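Local coordinates for DUF1611 domain-containing protein (Anabaena variabilis, PDB 2OBN) that is of unknown function but joins a Rossmann-like domain to a P-loop domain and probably binds a nucleotide or similar phosphate-bearing ligand, at residues T160-G165 against L237-S242; F186-Q191 against H230-G235; L257-R262 against E281-Y286. The protein carries 2 engineered substitutions. All coordinates share one frame; numbering follows the deposited sequence.

Contact 1: T160-G165 against L237-S242. With PO4 (phosphate ion), chain G.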
ATOM      1  N   THR B 160      16.455   5.250   4.810  1.00 38.37           N
ATOM      2  CA  THR B 160      16.883   4.045   5.557  1.00 38.18           C
ATOM      3  C   THR B 160      15.958   3.778   6.752  1.00 38.78           C
ATOM      4  O   THR B 160      16.069   2.736   7.386  1.00 40.59           O
ATOM      5  CB  THR B 160      18.336   4.141   6.046  1.00 34.82           C
ATOM      6  OG1 THR B 160      18.503   5.313   6.844  1.00 36.82           O
ATOM      7  CG2 THR B 160      19.259   4.231   4.919  1.00 35.96           C
ATOM      8  N   ASP B 161      15.056   4.722   7.048  1.00 39.04           N
ATOM      9  CA  ASP B 161      14.082   4.594   8.130  1.00 40.00           C
ATOM     10  C   ASP B 161      13.076   5.741   7.929  1.00 41.41           C
ATOM     11  O   ASP B 161      13.181   6.527   6.980  1.00 39.25           O
ATOM     12  CB  ASP B 161      14.775   4.670   9.514  1.00 39.37           C
ATOM     13  CG  ASP B 161      13.901   4.168  10.686  1.00 40.36           C
ATOM     14  OD1 ASP B 161      12.747   3.718  10.478  1.00 41.40           O
ATOM     15  OD2 ASP B 161      14.385   4.243  11.844  1.00 37.85           O
HETATM   16  N   MSE B 162      12.084   5.799   8.805  1.00 42.95           N
HETATM   17  CA  MSE B 162      11.088   6.847   8.817  1.00 46.03           C
HETATM   18  C   MSE B 162      11.481   7.934   9.802  1.00 43.49           C
HETATM   19  O   MSE B 162      12.256   7.679  10.733  1.00 41.75           O
HETATM   20  CB  MSE B 162       9.756   6.256   9.228  1.00 43.71           C
HETATM   21  CG  MSE B 162       9.196   5.398   8.117  1.00 51.42           C
HETATM   22 SE   MSE B 162       7.761   4.281   8.621  0.75 64.01          SE
HETATM   23  CE  MSE B 162       6.663   5.602   9.537  1.00 63.21           C
ATOM     24  N   ALA B 163      10.928   9.134   9.586  1.00 41.52           N
ATOM     25  CA  ALA B 163      11.178  10.295  10.432  1.00 40.63           C
ATOM     26  C   ALA B 163      12.657  10.630  10.514  1.00 39.46           C
ATOM     27  O   ALA B 163      13.173  10.767  11.605  1.00 39.82           O
ATOM     28  CB  ALA B 163      10.590  10.088  11.839  1.00 39.57           C
ATOM     29  N   ILE B 164      13.323  10.758   9.359  1.00 39.05           N
ATOM     30  CA  ILE B 164      14.761  11.076   9.307  1.00 38.05           C
ATOM     31  C   ILE B 164      15.121  12.323   8.520  1.00 38.70           C
ATOM     32  O   ILE B 164      16.305  12.686   8.431  1.00 40.88           O
ATOM     33  CB  ILE B 164      15.607   9.889   8.790  1.00 39.78           C
ATOM     34  CG1 ILE B 164      15.166   9.470   7.383  1.00 36.96           C
ATOM     35  CG2 ILE B 164      15.526   8.697   9.784  1.00 38.81           C
ATOM     36  CD1 ILE B 164      16.031   8.404   6.787  1.00 36.30           C
ATOM     37  N   GLY B 165      14.122  12.999   7.965  1.00 38.35           N
ATOM     38  CA  GLY B 165      14.368  14.208   7.177  1.00 38.89           C
ATOM     39  C   GLY B 165      14.081  14.116   5.687  1.00 37.63           C
ATOM     40  O   GLY B 165      14.552  14.956   4.933  1.00 40.01           O
ATOM     41  N   LEU B 237      12.020   0.865   2.784  1.00 37.55           N
ATOM     42  CA  LEU B 237      12.044  -0.551   2.445  1.00 38.89           C
ATOM     43  C   LEU B 237      12.759  -1.388   3.518  1.00 38.01           C
ATOM     44  O   LEU B 237      12.829  -2.600   3.386  1.00 37.14           O
ATOM     45  CB  LEU B 237      12.706  -0.763   1.073  1.00 39.91           C
ATOM     46  CG  LEU B 237      11.977  -0.181  -0.143  1.00 41.79           C
ATOM     47  CD1 LEU B 237      12.815  -0.419  -1.386  1.00 40.41           C
ATOM     48  CD2 LEU B 237      10.599  -0.776  -0.310  1.00 43.22           C
ATOM     49  N   LEU B 238      13.313  -0.724   4.544  1.00 37.05           N
ATOM     50  CA  LEU B 238      14.017  -1.366   5.645  1.00 38.30           C
ATOM     51  C   LEU B 238      13.138  -1.483   6.890  1.00 38.54           C
ATOM     52  O   LEU B 238      13.479  -2.198   7.826  1.00 37.11           O
ATOM     53  CB  LEU B 238      15.282  -0.573   6.002  1.00 37.31           C
ATOM     54  CG  LEU B 238      16.238  -0.240   4.865  1.00 35.65           C
ATOM     55  CD1 LEU B 238      17.469   0.447   5.401  1.00 33.48           C
ATOM     56  CD2 LEU B 238      16.617  -1.506   4.093  1.00 38.54           C
ATOM     57  N   HIS B 239      12.005  -0.780   6.882  1.00 39.09           N
ATOM     58  CA  HIS B 239      11.067  -0.814   7.979  1.00 37.58           C
ATOM     59  C   HIS B 239      10.099  -1.974   7.733  1.00 36.58           C
ATOM     60  O   HIS B 239       9.482  -2.028   6.671  1.00 35.27           O
ATOM     61  CB  HIS B 239      10.338   0.516   8.040  1.00 38.39           C
ATOM     62  CG  HIS B 239       9.508   0.696   9.264  1.00 38.14           C
ATOM     63  ND1 HIS B 239       8.476  -0.157   9.587  1.00 37.78           N
ATOM     64  CD2 HIS B 239       9.514   1.663  10.210  1.00 36.75           C
ATOM     65  CE1 HIS B 239       7.899   0.263  10.700  1.00 39.38           C
ATOM     66  NE2 HIS B 239       8.513   1.362  11.100  1.00 36.98           N
ATOM     67  N   PRO B 240       9.954  -2.901   8.720  1.00 38.01           N
ATOM     68  CA  PRO B 240       9.102  -4.101   8.557  1.00 37.64           C
ATOM     69  C   PRO B 240       7.589  -3.884   8.391  1.00 37.53           C
ATOM     70  O   PRO B 240       6.874  -4.819   8.030  1.00 37.46           O
ATOM     71  CB  PRO B 240       9.355  -4.882   9.856  1.00 38.21           C
ATOM     72  CG  PRO B 240       9.784  -3.867  10.824  1.00 36.12           C
ATOM     73  CD  PRO B 240      10.564  -2.867  10.065  1.00 35.16           C
ATOM     74  N   GLY B 241       7.100  -2.690   8.686  1.00 38.35           N
ATOM     75  CA  GLY B 241       5.670  -2.396   8.572  1.00 39.65           C
ATOM     76  C   GLY B 241       5.293  -1.378   7.514  1.00 39.69           C
ATOM     77  O   GLY B 241       4.102  -1.099   7.337  1.00 42.45           O
ATOM     78  N   SER B 242       6.285  -0.891   6.774  1.00 38.14           N
ATOM     79  CA  SER B 242       6.107   0.134   5.768  1.00 38.29           C
ATOM     80  C   SER B 242       5.868  -0.395   4.362  1.00 38.81           C
ATOM     81  O   SER B 242       6.497  -1.361   3.911  1.00 38.88           O
ATOM     82  CB  SER B 242       7.342   1.026   5.742  1.00 39.99           C
ATOM     83  OG  SER B 242       7.187   2.061   4.786  1.00 37.77           O
TER
HETATM   84  P   PO4 G 349      10.574  12.113   7.271  1.00 27.85           P
HETATM   85  O1  PO4 G 349       9.424  11.330   7.875  1.00 27.84           O
HETATM   86  O2  PO4 G 349      10.076  12.869   6.046  1.00 26.33           O
HETATM   87  O3  PO4 G 349      11.072  13.141   8.237  1.00 19.68           O
HETATM   88  O4  PO4 G 349      11.708  11.216   6.868  1.00 21.07           O
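The segment 160-165 forms most of the phosphate-binding P-loop between strand 153-159 and helix 166-179, and the loop 237-242 packs against its first half. The tight part lies at Thr160. Leu238 turns toward the P-loop and places CD1 3.3 Å from Thr160 O and 3.8 Å from Thr160 CB. CD1 thus packs on the carbonyl and CB of Thr160, whose OG1 bonds instead to His261 ND1. Leu285 of helix 279-291 and Gly292 of the second subunit also cover Leu238.

The side of selenomethionine Met162, a partly exposed residue, is the more open one. Met162 bends at its last torsion (49°) and sets SE 3.5 Å from His239 CD2 and 4.0 Å from the His239 ring centroid, an oblique sulfur-aromatic type contact. Asp161 OD1 comes only to 3.8 Å from His239 CD2, at the ring edge; the carboxylate is gripped at both oxygens, OD1 by Met162 N at 2.8 Å from above its plane, OD2 by Gln265 NE2 and Gly269 N. The imidazole is held at both nitrogens, NE2 by Asn270 OD1 and ND1 by Gly241 N at 3.0 Å, in the ring plane.

Beyond Met162 the two segments part, and the P-loop curls round a phosphate ion, probably from the crystallisation liquor but lying where nucleotide phosphates bind in P-loop proteins. Lys166 NZ and Met167 N also grip it. Gly165, at the N-cap position of helix 166-179, gives its N to two phosphate oxygens, while Ile164 N reaches O4 of the ion at 3.0 Å.

Contact 2: F186-Q191 against H230-G235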
ATOM      1  N   PHE B 186       7.177  21.301  -5.181  1.00 36.91           N
ATOM      2  CA  PHE B 186       7.234  20.315  -4.109  1.00 37.49           C
ATOM      3  C   PHE B 186       5.854  19.648  -4.039  1.00 37.78           C
ATOM      4  O   PHE B 186       4.845  20.339  -4.099  1.00 38.35           O
ATOM      5  CB  PHE B 186       7.580  20.990  -2.779  1.00 38.53           C
ATOM      6  CG  PHE B 186       7.356  20.106  -1.579  1.00 38.99           C
ATOM      7  CD1 PHE B 186       8.286  19.151  -1.223  1.00 37.79           C
ATOM      8  CD2 PHE B 186       6.191  20.224  -0.818  1.00 39.11           C
ATOM      9  CE1 PHE B 186       8.062  18.307  -0.129  1.00 39.86           C
ATOM     10  CE2 PHE B 186       5.963  19.397   0.265  1.00 40.28           C
ATOM     11  CZ  PHE B 186       6.908  18.431   0.610  1.00 40.39           C
ATOM     12  N   LEU B 187       5.821  18.313  -3.928  1.00 39.16           N
ATOM     13  CA  LEU B 187       4.565  17.535  -3.850  1.00 37.76           C
ATOM     14  C   LEU B 187       4.485  16.769  -2.548  1.00 37.36           C
ATOM     15  O   LEU B 187       5.348  15.957  -2.247  1.00 38.37           O
ATOM     16  CB  LEU B 187       4.452  16.574  -5.027  1.00 38.77           C
ATOM     17  CG  LEU B 187       4.337  17.255  -6.386  1.00 38.69           C
ATOM     18  CD1 LEU B 187       4.327  16.213  -7.475  1.00 41.58           C
ATOM     19  CD2 LEU B 187       3.097  18.114  -6.453  1.00 40.09           C
ATOM     20  N   ALA B 188       3.442  17.048  -1.776  1.00 36.73           N
ATOM     21  CA  ALA B 188       3.253  16.460  -0.458  1.00 36.61           C
ATOM     22  C   ALA B 188       2.589  15.100  -0.561  1.00 36.42           C
ATOM     23  O   ALA B 188       1.665  14.925  -1.343  1.00 35.87           O
ATOM     24  CB  ALA B 188       2.406  17.386   0.422  1.00 36.43           C
ATOM     25  N   THR B 189       3.060  14.164   0.263  1.00 36.85           N
ATOM     26  CA  THR B 189       2.591  12.786   0.266  1.00 37.97           C
ATOM     27  C   THR B 189       2.216  12.248   1.684  1.00 39.77           C
ATOM     28  O   THR B 189       1.956  11.044   1.850  1.00 39.78           O
ATOM     29  CB  THR B 189       3.672  11.895  -0.319  1.00 38.77           C
ATOM     30  OG1 THR B 189       4.851  12.021   0.483  1.00 38.43           O
ATOM     31  CG2 THR B 189       3.985  12.301  -1.752  1.00 39.76           C
ATOM     32  N   GLY B 190       2.180  13.136   2.686  1.00 39.46           N
ATOM     33  CA  GLY B 190       1.810  12.776   4.056  1.00 39.05           C
ATOM     34  C   GLY B 190       0.972  13.895   4.648  1.00 40.07           C
ATOM     35  O   GLY B 190       0.890  14.984   4.067  1.00 38.67           O
ATOM     36  N   GLN B 191       0.334  13.633   5.790  1.00 42.23           N
ATOM     37  CA  GLN B 191      -0.562  14.640   6.428  1.00 43.40           C
ATOM     38  C   GLN B 191       0.140  15.973   6.748  1.00 42.07           C
ATOM     39  O   GLN B 191      -0.418  17.058   6.502  1.00 41.49           O
ATOM     40  CB  GLN B 191      -1.304  14.075   7.670  1.00 44.35           C
ATOM     41  CG  GLN B 191      -0.474  13.773   8.943  1.00 47.00           C
ATOM     42  CD  GLN B 191       0.386  12.546   8.808  1.00 50.49           C
ATOM     43  OE1 GLN B 191       0.267  11.802   7.834  1.00 53.49           O
ATOM     44  NE2 GLN B 191       1.252  12.315   9.785  1.00 41.59           N
ATOM     45  N   HIS B 230       9.613  17.558  -6.964  1.00 36.82           N
ATOM     46  CA  HIS B 230      10.224  16.976  -5.766  1.00 38.06           C
ATOM     47  C   HIS B 230       9.141  16.243  -4.974  1.00 38.01           C
ATOM     48  O   HIS B 230       8.367  16.866  -4.247  1.00 37.67           O
ATOM     49  CB  HIS B 230      10.846  18.067  -4.888  1.00 38.66           C
ATOM     50  CG  HIS B 230      11.797  18.954  -5.623  1.00 37.72           C
ATOM     51  ND1 HIS B 230      13.154  18.722  -5.663  1.00 36.76           N
ATOM     52  CD2 HIS B 230      11.579  20.057  -6.380  1.00 38.53           C
ATOM     53  CE1 HIS B 230      13.732  19.653  -6.404  1.00 39.65           C
ATOM     54  NE2 HIS B 230      12.799  20.476  -6.849  1.00 37.43           N
ATOM     55  N   ILE B 231       9.077  14.925  -5.129  1.00 38.43           N
ATOM     56  CA  ILE B 231       8.083  14.130  -4.430  1.00 38.42           C
ATOM     57  C   ILE B 231       8.558  13.766  -3.003  1.00 38.09           C
ATOM     58  O   ILE B 231       9.603  13.124  -2.820  1.00 37.42           O
ATOM     59  CB  ILE B 231       7.699  12.855  -5.222  1.00 38.30           C
ATOM     60  CG1 ILE B 231       7.192  13.187  -6.644  1.00 39.56           C
ATOM     61  CG2 ILE B 231       6.603  12.066  -4.471  1.00 40.85           C
ATOM     62  CD1 ILE B 231       8.231  13.237  -7.735  1.00 40.84           C
ATOM     63  N   GLU B 232       7.787  14.203  -2.003  1.00 37.06           N
ATOM     64  CA  GLU B 232       8.068  13.898  -0.606  1.00 37.36           C
ATOM     65  C   GLU B 232       8.088  12.382  -0.399  1.00 37.77           C
ATOM     66  O   GLU B 232       7.155  11.690  -0.788  1.00 38.06           O
ATOM     67  CB  GLU B 232       6.998  14.516   0.311  1.00 37.24           C
ATOM     68  CG  GLU B 232       7.154  14.137   1.790  1.00 36.33           C
ATOM     69  CD  GLU B 232       6.067  14.684   2.692  1.00 37.56           C
ATOM     70  OE1 GLU B 232       5.056  15.192   2.176  1.00 34.20           O
ATOM     71  OE2 GLU B 232       6.219  14.567   3.934  1.00 38.12           O
ATOM     72  N   GLY B 233       9.156  11.873   0.196  1.00 37.73           N
ATOM     73  CA  GLY B 233       9.242  10.464   0.497  1.00 39.55           C
ATOM     74  C   GLY B 233       8.446  10.079   1.740  1.00 39.63           C
ATOM     75  O   GLY B 233       8.106  10.935   2.586  1.00 39.34           O
ATOM     76  N   GLN B 234       8.139   8.786   1.828  1.00 38.73           N
ATOM     77  CA  GLN B 234       7.437   8.202   2.969  1.00 39.25           C
ATOM     78  C   GLN B 234       7.913   6.762   3.151  1.00 39.32           C
ATOM     79  O   GLN B 234       8.218   6.059   2.180  1.00 39.71           O
ATOM     80  CB  GLN B 234       5.920   8.191   2.780  1.00 38.47           C
ATOM     81  CG  GLN B 234       5.251   9.515   2.470  1.00 38.96           C
ATOM     82  CD  GLN B 234       5.220  10.484   3.638  1.00 40.54           C
ATOM     83  OE1 GLN B 234       5.485  10.114   4.790  1.00 39.17           O
ATOM     84  NE2 GLN B 234       4.856  11.737   3.348  1.00 34.88           N
ATOM     85  N   GLY B 235       7.985   6.336   4.406  1.00 39.58           N
ATOM     86  CA  GLY B 235       8.360   4.983   4.734  1.00 39.96           C
ATOM     87  C   GLY B 235       9.803   4.626   4.485  1.00 40.09           C
ATOM     88  O   GLY B 235      10.661   5.487   4.388  1.00 39.45           O
TER
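Two neighbouring parallel strands of the P-loop domain sheet, 184-187 at its edge and 228-231 beside it, run out together into loops here. Backbone bonding comes first: Leu187 N donates to His230 O at 2.9 Å, and Glu232 N to Leu187 O at 3.0 Å, both with N-H...O angles of 168°, which sets the bridges Phe186 with His230 and Leu187 with Ile231.

Apolar packing occupies both sheet faces. On the side of Phe186, where helix 166-179 lies, the ring brings CZ 3.9 Å from Glu232 CB at an oblique attitude. On the other side Leu187 CD1, covered by helix 208-222, lies 4.2 Å from Ile231 CG1. Thr189 CG2 meets Ile231 CG2, and Leu248 of helix 245-252 touches both Thr189 and Ile231.

Side-chain polar bonds continue the pairing past the strand ends. Glu232, extended beyond CG, receives Thr189 N on OE1 at 2.9 Å from above the carboxylate plane. Its side chain lies about 5 Å from the bound phosphate ion, a place consistent with a Walker B-like acidic position. Thr189 OG1 works twice: it donates to Glu232 O at 2.7 Å and accepts Gln234 NE2 at 2.9 Å, only 10° out of the Gln234 amide plane.

Contact 3: L257-R262 against E281-Y286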
ATOM      1  N   LEU B 257      16.720   9.382  -7.584  1.00 38.14           N
ATOM      2  CA  LEU B 257      16.412   9.141  -6.186  1.00 38.19           C
ATOM      3  C   LEU B 257      17.498   9.793  -5.346  1.00 38.47           C
ATOM      4  O   LEU B 257      18.648   9.860  -5.771  1.00 38.33           O
ATOM      5  CB  LEU B 257      16.399   7.640  -5.876  1.00 37.95           C
ATOM      6  CG  LEU B 257      15.373   6.784  -6.638  1.00 41.62           C
ATOM      7  CD1 LEU B 257      15.596   5.295  -6.374  1.00 39.55           C
ATOM      8  CD2 LEU B 257      13.938   7.182  -6.316  1.00 39.25           C
ATOM      9  N   VAL B 258      17.117  10.294  -4.174  1.00 38.47           N
ATOM     10  CA  VAL B 258      18.060  10.824  -3.190  1.00 38.25           C
ATOM     11  C   VAL B 258      17.800  10.016  -1.922  1.00 38.14           C
ATOM     12  O   VAL B 258      16.662   9.965  -1.419  1.00 40.35           O
ATOM     13  CB  VAL B 258      17.860  12.336  -2.935  1.00 39.26           C
ATOM     14  CG1 VAL B 258      18.728  12.818  -1.775  1.00 38.70           C
ATOM     15  CG2 VAL B 258      18.165  13.128  -4.198  1.00 39.45           C
ATOM     16  N   LEU B 259      18.827   9.332  -1.439  1.00 36.62           N
ATOM     17  CA  LEU B 259      18.697   8.487  -0.262  1.00 37.21           C
ATOM     18  C   LEU B 259      19.000   9.285   1.010  1.00 35.93           C
ATOM     19  O   LEU B 259      20.062   9.864   1.129  1.00 35.26           O
ATOM     20  CB  LEU B 259      19.634   7.268  -0.377  1.00 37.25           C
ATOM     21  CG  LEU B 259      19.671   6.265   0.793  1.00 38.80           C
ATOM     22  CD1 LEU B 259      18.289   5.706   1.100  1.00 37.45           C
ATOM     23  CD2 LEU B 259      20.643   5.133   0.507  1.00 37.22           C
ATOM     24  N   VAL B 260      18.061   9.299   1.951  1.00 35.06           N
ATOM     25  CA  VAL B 260      18.243  10.003   3.210  1.00 35.29           C
ATOM     26  C   VAL B 260      18.630   8.974   4.285  1.00 36.32           C
ATOM     27  O   VAL B 260      18.144   7.843   4.286  1.00 36.43           O
ATOM     28  CB  VAL B 260      16.977  10.795   3.605  1.00 34.66           C
ATOM     29  CG1 VAL B 260      17.252  11.747   4.795  1.00 35.84           C
ATOM     30  CG2 VAL B 260      16.451  11.581   2.401  1.00 35.77           C
ATOM     31  N   HIS B 261      19.535   9.366   5.176  1.00 37.29           N
ATOM     32  CA  HIS B 261      19.997   8.486   6.229  1.00 37.38           C
ATOM     33  C   HIS B 261      20.546   9.266   7.413  1.00 37.72           C
ATOM     34  O   HIS B 261      21.213  10.272   7.235  1.00 38.67           O
ATOM     35  CB  HIS B 261      21.049   7.548   5.654  1.00 36.71           C
ATOM     36  CG  HIS B 261      21.771   6.730   6.679  1.00 35.63           C
ATOM     37  ND1 HIS B 261      21.189   5.670   7.345  1.00 35.75           N
ATOM     38  CD2 HIS B 261      23.050   6.789   7.114  1.00 32.49           C
ATOM     39  CE1 HIS B 261      22.079   5.121   8.152  1.00 35.98           C
ATOM     40  NE2 HIS B 261      23.214   5.790   8.036  1.00 32.43           N
ATOM     41  N   ARG B 262      20.232   8.809   8.625  1.00 39.24           N
ATOM     42  CA  ARG B 262      20.760   9.433   9.839  1.00 39.31           C
ATOM     43  C   ARG B 262      22.108   8.808  10.150  1.00 39.05           C
ATOM     44  O   ARG B 262      22.200   7.602  10.355  1.00 38.11           O
ATOM     45  CB  ARG B 262      19.814   9.289  11.033  1.00 38.99           C
ATOM     46  CG  ARG B 262      20.406   9.849  12.330  1.00 39.35           C
ATOM     47  CD  ARG B 262      19.463   9.727  13.510  1.00 42.53           C
ATOM     48  NE  ARG B 262      18.288  10.592  13.365  1.00 46.78           N
ATOM     49  CZ  ARG B 262      17.028  10.197  13.187  1.00 49.89           C
ATOM     50  NH1 ARG B 262      16.665   8.914  13.167  1.00 54.31           N
ATOM     51  NH2 ARG B 262      16.097  11.127  13.067  1.00 48.78           N
ATOM     52  N   GLU B 281      24.431  -1.526   0.024  1.00 40.08           N
ATOM     53  CA  GLU B 281      23.347  -2.516  -0.086  1.00 40.98           C
ATOM     54  C   GLU B 281      21.979  -1.863  -0.162  1.00 39.51           C
ATOM     55  O   GLU B 281      21.116  -2.337  -0.892  1.00 38.78           O
ATOM     56  CB  GLU B 281      23.388  -3.545   1.068  1.00 41.63           C
ATOM     57  CG  GLU B 281      24.528  -4.546   0.947  1.00 45.86           C
ATOM     58  CD  GLU B 281      24.435  -5.317  -0.351  1.00 54.84           C
ATOM     59  OE1 GLU B 281      23.375  -5.930  -0.611  1.00 57.17           O
ATOM     60  OE2 GLU B 281      25.412  -5.290  -1.132  1.00 64.36           O
ATOM     61  N   VAL B 282      21.783  -0.789   0.599  1.00 38.17           N
ATOM     62  CA  VAL B 282      20.514  -0.069   0.590  1.00 38.11           C
ATOM     63  C   VAL B 282      20.340   0.593  -0.794  1.00 38.57           C
ATOM     64  O   VAL B 282      19.239   0.610  -1.348  1.00 39.55           O
ATOM     65  CB  VAL B 282      20.426   0.993   1.747  1.00 38.05           C
ATOM     66  CG1 VAL B 282      19.105   1.743   1.697  1.00 38.67           C
ATOM     67  CG2 VAL B 282      20.614   0.346   3.130  1.00 35.82           C
ATOM     68  N   ILE B 283      21.418   1.144  -1.347  1.00 38.72           N
ATOM     69  CA  ILE B 283      21.369   1.753  -2.700  1.00 39.55           C
ATOM     70  C   ILE B 283      20.958   0.730  -3.762  1.00 39.81           C
ATOM     71  O   ILE B 283      20.101   1.012  -4.606  1.00 40.80           O
ATOM     72  CB  ILE B 283      22.716   2.397  -3.068  1.00 39.68           C
ATOM     73  CG1 ILE B 283      22.930   3.666  -2.219  1.00 40.35           C
ATOM     74  CG2 ILE B 283      22.784   2.716  -4.561  1.00 38.98           C
ATOM     75  CD1 ILE B 283      24.380   4.085  -2.085  1.00 42.31           C
ATOM     76  N   ARG B 284      21.564  -0.451  -3.710  1.00 39.05           N
ATOM     77  CA  ARG B 284      21.232  -1.538  -4.633  1.00 40.93           C
ATOM     78  C   ARG B 284      19.743  -1.943  -4.498  1.00 39.68           C
ATOM     79  O   ARG B 284      19.032  -2.090  -5.493  1.00 37.55           O
ATOM     80  CB  ARG B 284      22.150  -2.734  -4.369  1.00 41.37           C
ATOM     81  CG  ARG B 284      22.057  -3.842  -5.405  1.00 46.38           C
ATOM     82  N   LEU B 285      19.273  -2.092  -3.262  1.00 38.30           N
ATOM     83  CA  LEU B 285      17.869  -2.414  -3.013  1.00 38.58           C
ATOM     84  C   LEU B 285      16.932  -1.415  -3.723  1.00 38.14           C
ATOM     85  O   LEU B 285      16.118  -1.814  -4.575  1.00 35.73           O
ATOM     86  CB  LEU B 285      17.589  -2.449  -1.508  1.00 38.85           C
ATOM     87  CG  LEU B 285      16.132  -2.522  -1.028  1.00 38.51           C
ATOM     88  CD1 LEU B 285      15.459  -3.796  -1.481  1.00 39.91           C
ATOM     89  CD2 LEU B 285      16.104  -2.376   0.488  1.00 37.25           C
ATOM     90  N   TYR B 286      17.061  -0.128  -3.404  1.00 36.82           N
ATOM     91  CA  TYR B 286      16.202   0.886  -4.052  1.00 37.85           C
ATOM     92  C   TYR B 286      16.317   0.914  -5.579  1.00 38.25           C
ATOM     93  O   TYR B 286      15.302   1.022  -6.289  1.00 38.88           O
ATOM     94  CB  TYR B 286      16.429   2.288  -3.457  1.00 38.79           C
ATOM     95  CG  TYR B 286      15.698   2.481  -2.138  1.00 38.36           C
ATOM     96  CD1 TYR B 286      14.341   2.709  -2.131  1.00 41.72           C
ATOM     97  CD2 TYR B 286      16.351   2.416  -0.916  1.00 41.55           C
ATOM     98  CE1 TYR B 286      13.643   2.873  -0.961  1.00 40.05           C
ATOM     99  CE2 TYR B 286      15.642   2.587   0.291  1.00 40.22           C
ATOM    100  CZ  TYR B 286      14.281   2.815   0.239  1.00 38.54           C
ATOM    101  OH  TYR B 286      13.517   3.001   1.369  1.00 40.26           O
TER
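Leu259 pushes both its methyls against helix 279-291, overlapping Val282, Ile283 and Tyr286 at once. CG lies anti to the backbone N (chi1 178°), so the side chain stretches from the strand toward the helix. The CD2 branch lies 3.8 Å from Ile283 CG1 and 3.9 Å from Val282 CG1. CD1 lies between two neighbours, 4.1 Å from Val282 CG1 and 4.2 Å from Tyr286 CE2. A slighter contact lies toward the strand's start, where Leu257 CD1 stands 4.3 Å from Tyr286 CB.

Strand 257-262 and helix 281-286 approach to 10.4 Å between axes, with 140° between their directions. They belong to a beta-alpha-beta unit completed by strand 301-307, so the contact lays a helix over one face of the parallel sheet. Val301 of that third strand also touches Leu259 and Ile283, and Val158 of strand 153-159 meets Leu259 and Tyr286. An alanine in place of Leu259 would probably loosen the helix against the sheet, since both methyls that meet Val282, Ile283 and Tyr286 would be gone.

Val282 has CG1 anti to its backbone N. The Tyr286 ring meets this methyl at its edge, in plane, and Leu259 CD1 obliquely, while its hydroxyl bonds to Gly159 O at the end of strand 153-159 and to Leu237 N in the loop after strand 228-231. Every cross contact is between carbons, which implies that shape fit and burial, not directed bonds, hold this helix to this strand, and that the tyrosine hydroxyl finds its partners outside the interface.

All three contacts belong to the P-loop domain and are largely buried, but their chemistry follows their place. Contact 3 is apolar layering of helix on sheet, contact 2 a strand pairing continued by polar side chains, and contact 1 a loop-to-loop packing with a phosphate at its far end; its Met162 side is partly exposed. Contacts 1 and 3 touch directly, Ile164 CD1 lying 3.3 Å from Val260 O, and both reach the second subunit, which leaves contact 2 untouched. Contacts 1 and 2 meet where Met162 CG is 3.5 Å from Gly235 CA, contact 2 being nested within the chain loop closed by contact 1. Contacts 2 and 3 reach the same sheet without touching, and both meet helix 166-179.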